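Local structure of erythrocyte binding antigen 140 (Plasmodium falciparum, 4GF2) at residues 524-536 with 578-590. The protein probably binds a receptor on the host red cell surface during erythrocyte invasion, through a region holding two Duffy binding domains. The protein carries 3 engineered substitutions. Numbering follows the deposited sequence.
Engineered in segment 578-590: A587 (natural residue Ser).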
loop_
_atom_site.group_PDB
_atom_site.type_symbol
_atom_site.label_atom_id
_atom_site.label_comp_id
_atom_site.label_asym_id
_atom_site.label_seq_id
_atom_site.Cartn_x
_atom_site.Cartn_y
_atom_site.Cartn_z
ATOM N N GLU A 524 47.821 5.844 -23.581
ATOM C CA GLU A 524 46.548 5.613 -22.911
ATOM C C GLU A 524 45.696 6.874 -22.906
ATOM O O GLU A 524 44.472 6.802 -23.016
ATOM C CB GLU A 524 46.778 5.131 -21.477
ATOM C CG GLU A 524 47.454 3.770 -21.385
ATOM C CD GLU A 524 47.755 3.360 -19.955
ATOM O OE1 GLU A 524 47.000 3.768 -19.047
ATOM O OE2 GLU A 524 48.749 2.632 -19.740
ATOM N N TYR A 525 46.341 8.031 -22.784
ATOM C CA TYR A 525 45.614 9.294 -22.769
ATOM C C TYR A 525 45.021 9.597 -24.139
ATOM O O TYR A 525 43.893 10.079 -24.239
ATOM C CB TYR A 525 46.517 10.446 -22.337
ATOM C CG TYR A 525 45.780 11.763 -22.222
ATOM C CD1 TYR A 525 45.090 12.092 -21.065
ATOM C CD2 TYR A 525 45.766 12.669 -23.272
ATOM C CE1 TYR A 525 44.410 13.289 -20.954
ATOM C CE2 TYR A 525 45.089 13.871 -23.171
ATOM C CZ TYR A 525 44.412 14.175 -22.008
ATOM O OH TYR A 525 43.733 15.369 -21.895
ATOM N N LYS A 526 45.788 9.317 -25.189
ATOM C CA LYS A 526 45.330 9.537 -26.555
ATOM C C LYS A 526 44.039 8.769 -26.813
ATOM O O LYS A 526 43.083 9.311 -27.366
ATOM C CB LYS A 526 46.407 9.108 -27.557
ATOM C CG LYS A 526 47.662 9.965 -27.516
ATOM C CD LYS A 526 48.788 9.379 -28.362
ATOM C CE LYS A 526 50.048 10.234 -28.285
ATOM N NZ LYS A 526 51.170 9.655 -29.074
ATOM N N LYS A 527 44.019 7.503 -26.406
ATOM C CA LYS A 527 42.832 6.672 -26.553
ATOM C C LYS A 527 41.658 7.306 -25.821
ATOM O O LYS A 527 40.551 7.386 -26.351
ATOM C CB LYS A 527 43.086 5.272 -25.995
ATOM C CG LYS A 527 44.111 4.464 -26.770
ATOM C CD LYS A 527 43.577 4.046 -28.130
ATOM C CE LYS A 527 44.594 3.215 -28.897
ATOM N NZ LYS A 527 44.928 1.940 -28.201
ATOM N N TRP A 528 41.910 7.759 -24.597
ATOM C CA TRP A 528 40.855 8.327 -23.767
ATOM C C TRP A 528 40.283 9.588 -24.398
ATOM O O TRP A 528 39.073 9.700 -24.589
ATOM C CB TRP A 528 41.374 8.638 -22.359
ATOM C CG TRP A 528 40.308 9.182 -21.450
ATOM C CD1 TRP A 528 39.317 8.474 -20.833
ATOM C CD2 TRP A 528 40.123 10.551 -21.060
ATOM N NE1 TRP A 528 38.528 9.315 -20.087
ATOM C CE2 TRP A 528 39.000 10.593 -20.208
ATOM C CE3 TRP A 528 40.795 11.741 -21.351
ATOM C CZ2 TRP A 528 38.538 11.781 -19.641
ATOM C CZ3 TRP A 528 40.333 12.920 -20.786
ATOM C CH2 TRP A 528 39.217 12.930 -19.943
ATOM N N ILE A 529 41.157 10.529 -24.730
ATOM C CA ILE A 529 40.723 11.834 -25.213
ATOM C C ILE A 529 39.981 11.734 -26.543
ATOM O O ILE A 529 39.056 12.505 -26.803
ATOM C CB ILE A 529 41.918 12.800 -25.363
ATOM C CG1 ILE A 529 41.426 14.245 -25.463
ATOM C CG2 ILE A 529 42.769 12.425 -26.574
ATOM C CD1 ILE A 529 40.706 14.734 -24.220
ATOM N N ASP A 530 40.380 10.787 -27.383
ATOM C CA ASP A 530 39.703 10.582 -28.658
ATOM C C ASP A 530 38.308 10.014 -28.418
ATOM O O ASP A 530 37.349 10.390 -29.092
ATOM C CB ASP A 530 40.511 9.650 -29.566
ATOM C CG ASP A 530 41.801 10.287 -30.058
ATOM O OD1 ASP A 530 41.929 11.528 -29.972
ATOM O OD2 ASP A 530 42.686 9.547 -30.537
ATOM N N LEU A 531 38.196 9.117 -27.444
ATOM C CA LEU A 531 36.911 8.528 -27.104
ATOM C C LEU A 531 35.960 9.604 -26.596
ATOM O O LEU A 531 34.787 9.634 -26.967
ATOM C CB LEU A 531 37.080 7.434 -26.048
ATOM C CG LEU A 531 35.779 6.842 -25.499
ATOM C CD1 LEU A 531 34.968 6.183 -26.605
ATOM C CD2 LEU A 531 36.067 5.851 -24.379
ATOM N N LYS A 532 36.470 10.491 -25.748
ATOM C CA LYS A 532 35.647 11.545 -25.175
ATOM C C LYS A 532 35.276 12.557 -26.251
ATOM O O LYS A 532 34.204 13.160 -26.206
ATOM C CB LYS A 532 36.376 12.242 -24.021
ATOM C CG LYS A 532 36.855 11.306 -22.911
ATOM C CD LYS A 532 35.724 10.499 -22.282
ATOM C CE LYS A 532 34.810 11.362 -21.427
ATOM N NZ LYS A 532 33.738 10.552 -20.781
ATOM N N LYS A 533 36.165 12.734 -27.222
ATOM C CA LYS A 533 35.921 13.659 -28.321
ATOM C C LYS A 533 34.713 13.223 -29.142
ATOM O O LYS A 533 33.881 14.048 -29.514
ATOM C CB LYS A 533 37.152 13.757 -29.224
ATOM C CG LYS A 533 36.965 14.688 -30.410
ATOM C CD LYS A 533 38.202 14.729 -31.293
ATOM C CE LYS A 533 37.965 15.551 -32.552
ATOM N NZ LYS A 533 37.648 16.977 -32.257
ATOM N N SER A 534 34.615 11.929 -29.428
ATOM C CA SER A 534 33.471 11.418 -30.173
ATOM C C SER A 534 32.183 11.563 -29.364
ATOM O O SER A 534 31.141 11.927 -29.911
ATOM C CB SER A 534 33.690 9.962 -30.601
ATOM O OG SER A 534 33.997 9.123 -29.505
ATOM N N GLU A 535 32.262 11.300 -28.063
ATOM C CA GLU A 535 31.103 11.433 -27.188
ATOM C C GLU A 535 30.625 12.877 -27.206
ATOM O O GLU A 535 29.429 13.154 -27.314
ATOM C CB GLU A 535 31.459 11.031 -25.760
ATOM C CG GLU A 535 31.820 9.570 -25.595
ATOM C CD GLU A 535 32.326 9.260 -24.198
ATOM O OE1 GLU A 535 32.420 10.198 -23.381
ATOM O OE2 GLU A 535 32.627 8.081 -23.917
ATOM N N TYR A 536 31.583 13.792 -27.100
ATOM C CA TYR A 536 31.307 15.219 -27.133
ATOM C C TYR A 536 30.607 15.609 -28.427
ATOM O O TYR A 536 29.596 16.306 -28.409
ATOM C CB TYR A 536 32.615 15.997 -26.992
ATOM C CG TYR A 536 32.485 17.483 -27.224
ATOM C CD1 TYR A 536 32.142 18.342 -26.188
ATOM C CD2 TYR A 536 32.712 18.030 -28.478
ATOM C CE1 TYR A 536 32.028 19.704 -26.396
ATOM C CE2 TYR A 536 32.599 19.390 -28.695
ATOM C CZ TYR A 536 32.258 20.222 -27.650
ATOM O OH TYR A 536 32.142 21.576 -27.864
ATOM N N ASN A 578 38.267 26.124 -21.209
ATOM C CA ASN A 578 37.652 26.618 -22.434
ATOM C C ASN A 578 37.758 25.570 -23.532
ATOM O O ASN A 578 38.852 25.103 -23.851
ATOM C CB ASN A 578 38.310 27.925 -22.879
ATOM C CG ASN A 578 37.988 29.084 -21.953
ATOM O OD1 ASN A 578 36.938 29.107 -21.312
ATOM N ND2 ASN A 578 38.892 30.057 -21.884
ATOM N N PHE A 579 36.617 25.198 -24.102
ATOM C CA PHE A 579 36.571 24.155 -25.120
ATOM C C PHE A 579 37.199 24.623 -26.427
ATOM O O PHE A 579 36.509 24.803 -27.431
ATOM C CB PHE A 579 35.129 23.715 -25.361
ATOM C CG PHE A 579 34.510 23.004 -24.190
ATOM C CD1 PHE A 579 33.896 23.717 -23.173
ATOM C CD2 PHE A 579 34.540 21.621 -24.108
ATOM C CE1 PHE A 579 33.325 23.063 -22.094
ATOM C CE2 PHE A 579 33.970 20.961 -23.031
ATOM C CZ PHE A 579 33.362 21.682 -22.025
ATOM N N ASP A 580 38.515 24.814 -26.403
ATOM C CA ASP A 580 39.257 25.212 -27.589
ATOM C C ASP A 580 39.293 24.041 -28.558
ATOM O O ASP A 580 38.577 23.055 -28.376
ATOM C CB ASP A 580 40.684 25.604 -27.207
ATOM C CG ASP A 580 40.734 26.555 -26.029
ATOM O OD1 ASP A 580 39.722 27.241 -25.773
ATOM O OD2 ASP A 580 41.786 26.615 -25.357
ATOM N N ASP A 581 40.125 24.149 -29.588
ATOM C CA ASP A 581 40.377 23.017 -30.469
ATOM C C ASP A 581 41.594 22.254 -29.955
ATOM O O ASP A 581 41.935 21.187 -30.463
ATOM C CB ASP A 581 40.605 23.483 -31.906
ATOM C CG ASP A 581 40.148 22.457 -32.926
ATOM O OD1 ASP A 581 40.970 21.609 -33.335
ATOM O OD2 ASP A 581 38.961 22.494 -33.317
ATOM N N LYS A 582 42.242 22.816 -28.939
ATOM C CA LYS A 582 43.362 22.158 -28.280
ATOM C C LYS A 582 42.876 21.212 -27.186
ATOM O O LYS A 582 43.568 20.259 -26.832
ATOM C CB LYS A 582 44.301 23.201 -27.665
ATOM C CG LYS A 582 44.935 24.153 -28.668
ATOM C CD LYS A 582 45.812 25.182 -27.969
ATOM C CE LYS A 582 46.523 26.082 -28.965
ATOM N NZ LYS A 582 47.375 27.102 -28.291
ATOM N N ILE A 583 41.686 21.476 -26.658
ATOM C CA ILE A 583 41.169 20.731 -25.515
ATOM C C ILE A 583 41.168 19.224 -25.758
ATOM O O ILE A 583 41.466 18.440 -24.854
ATOM C CB ILE A 583 39.737 21.180 -25.152
ATOM C CG1 ILE A 583 39.326 20.615 -23.791
ATOM C CG2 ILE A 583 38.753 20.746 -26.223
ATOM C CD1 ILE A 583 40.103 21.191 -22.629
ATOM N N PHE A 584 40.838 18.820 -26.981
ATOM C CA PHE A 584 40.773 17.401 -27.318
ATOM C C PHE A 584 42.045 16.919 -28.005
ATOM O O PHE A 584 42.058 15.851 -28.615
ATOM C CB PHE A 584 39.560 17.111 -28.206
ATOM C CG PHE A 584 38.244 17.301 -27.510
ATOM C CD1 PHE A 584 37.891 16.496 -26.438
ATOM C CD2 PHE A 584 37.359 18.280 -27.926
ATOM C CE1 PHE A 584 36.681 16.669 -25.793
ATOM C CE2 PHE A 584 36.147 18.455 -27.285
ATOM C CZ PHE A 584 35.808 17.649 -26.218
ATOM N N ASN A 585 43.113 17.704 -27.904
ATOM C CA ASN A 585 44.400 17.295 -28.447
ATOM C C ASN A 585 44.800 15.931 -27.909
ATOM O O ASN A 585 44.498 15.589 -26.766
ATOM C CB ASN A 585 45.489 18.313 -28.105
ATOM C CG ASN A 585 45.441 19.539 -28.992
ATOM O OD1 ASN A 585 44.817 19.530 -30.054
ATOM N ND2 ASN A 585 46.114 20.603 -28.564
ATOM N N GLU A 586 45.492 15.159 -28.738
ATOM C CA GLU A 586 45.949 13.835 -28.344
ATOM C C GLU A 586 46.865 13.909 -27.121
ATOM O O GLU A 586 47.212 12.888 -26.529
ATOM C CB GLU A 586 46.647 13.156 -29.523
ATOM C CG GLU A 586 45.672 12.599 -30.553
ATOM C CD GLU A 586 46.337 12.249 -31.871
ATOM O OE1 GLU A 586 47.529 12.580 -32.043
ATOM O OE2 GLU A 586 45.664 11.645 -32.733
ATOM N N ALA A 587 47.249 15.127 -26.748
ATOM C CA ALA A 587 47.987 15.361 -25.513
ATOM C C ALA A 587 47.768 16.804 -25.062
ATOM O O ALA A 587 47.648 17.700 -25.897
ATOM C CB ALA A 587 49.468 15.089 -25.722
ATOM N N PRO A 588 47.701 17.034 -23.741
ATOM C CA PRO A 588 47.523 18.403 -23.242
ATOM C C PRO A 588 48.592 19.340 -23.793
ATOM O O PRO A 588 49.744 18.929 -23.930
ATOM C CB PRO A 588 47.681 18.247 -21.726
ATOM C CG PRO A 588 47.349 16.824 -21.448
ATOM C CD PRO A 588 47.820 16.057 -22.645
ATOM N N ASN A 589 48.220 20.580 -24.102
ATOM C CA ASN A 589 49.152 21.530 -24.705
ATOM C C ASN A 589 50.396 21.751 -23.843
ATOM O O ASN A 589 51.480 22.016 -24.362
ATOM C CB ASN A 589 48.457 22.868 -24.967
ATOM C CG ASN A 589 49.266 23.775 -25.877
ATOM O OD1 ASN A 589 50.014 23.304 -26.735
ATOM N ND2 ASN A 589 49.121 25.082 -25.692
ATOM N N GLU A 590 50.234 21.645 -22.528
ATOM C CA GLU A 590 51.352 21.805 -21.602
ATOM C C GLU A 590 52.254 20.572 -21.613
ATOM O O GLU A 590 53.433 20.654 -21.264
ATOM C CB GLU A 590 50.843 22.070 -20.181
ATOM C CG GLU A 590 49.927 20.982 -19.627
ATOM C CD GLU A 590 48.456 21.353 -19.692
ATOM O OE1 GLU A 590 47.849 21.199 -20.772
ATOM O OE2 GLU A 590 47.907 21.799 -18.662
#
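F584 lodges between K533 and Y536 on the helix 518-548, and these two meet different parts of its ring. CA of K533 lies over one face, 4.2 Å from the centroid of the F584 ring, a CH-pi contact made by the helix backbone itself, while the K533 chain runs on past CB and CG of F584. At the far end CZ of F584 presses over a face of the Y536 ring, 3.5 Å from Y536 CG, with the planes oblique at 51°. With CG of Y536 trans to the backbone nitrogen (chi1 171°), the ring reaches out toward the loop; there it also meets F579, near parallel at 17° but slid apart, the centroids 5.8 Å away from each other. These three rings form an aromatic cluster, extended by F490 of helix 478-508, that seats the loop 578-590 on a long helix of the second Duffy binding-like (DBL) region; no hydrogen bond joins 524-536 to 578-590. One turn before K533, I529 sends CD1 to CD1 of F584, 4.0 Å apart, and its CG1 packs against the carbonyl oxygens of F584 and N585. Y525, a further turn toward the N-terminus on the same side of the helix, takes the E586 carbonyl oxygen at its ring edge, in plane, with CE2 lying 3.5 Å from CD of P588. K526 rests its CG against the same carbonyl, and E586 CG comes 3.9 Å from D530 OD1. The two carboxylates, with D530 OD2 and E586 OE2 4.3 Å apart, probably repel mildly.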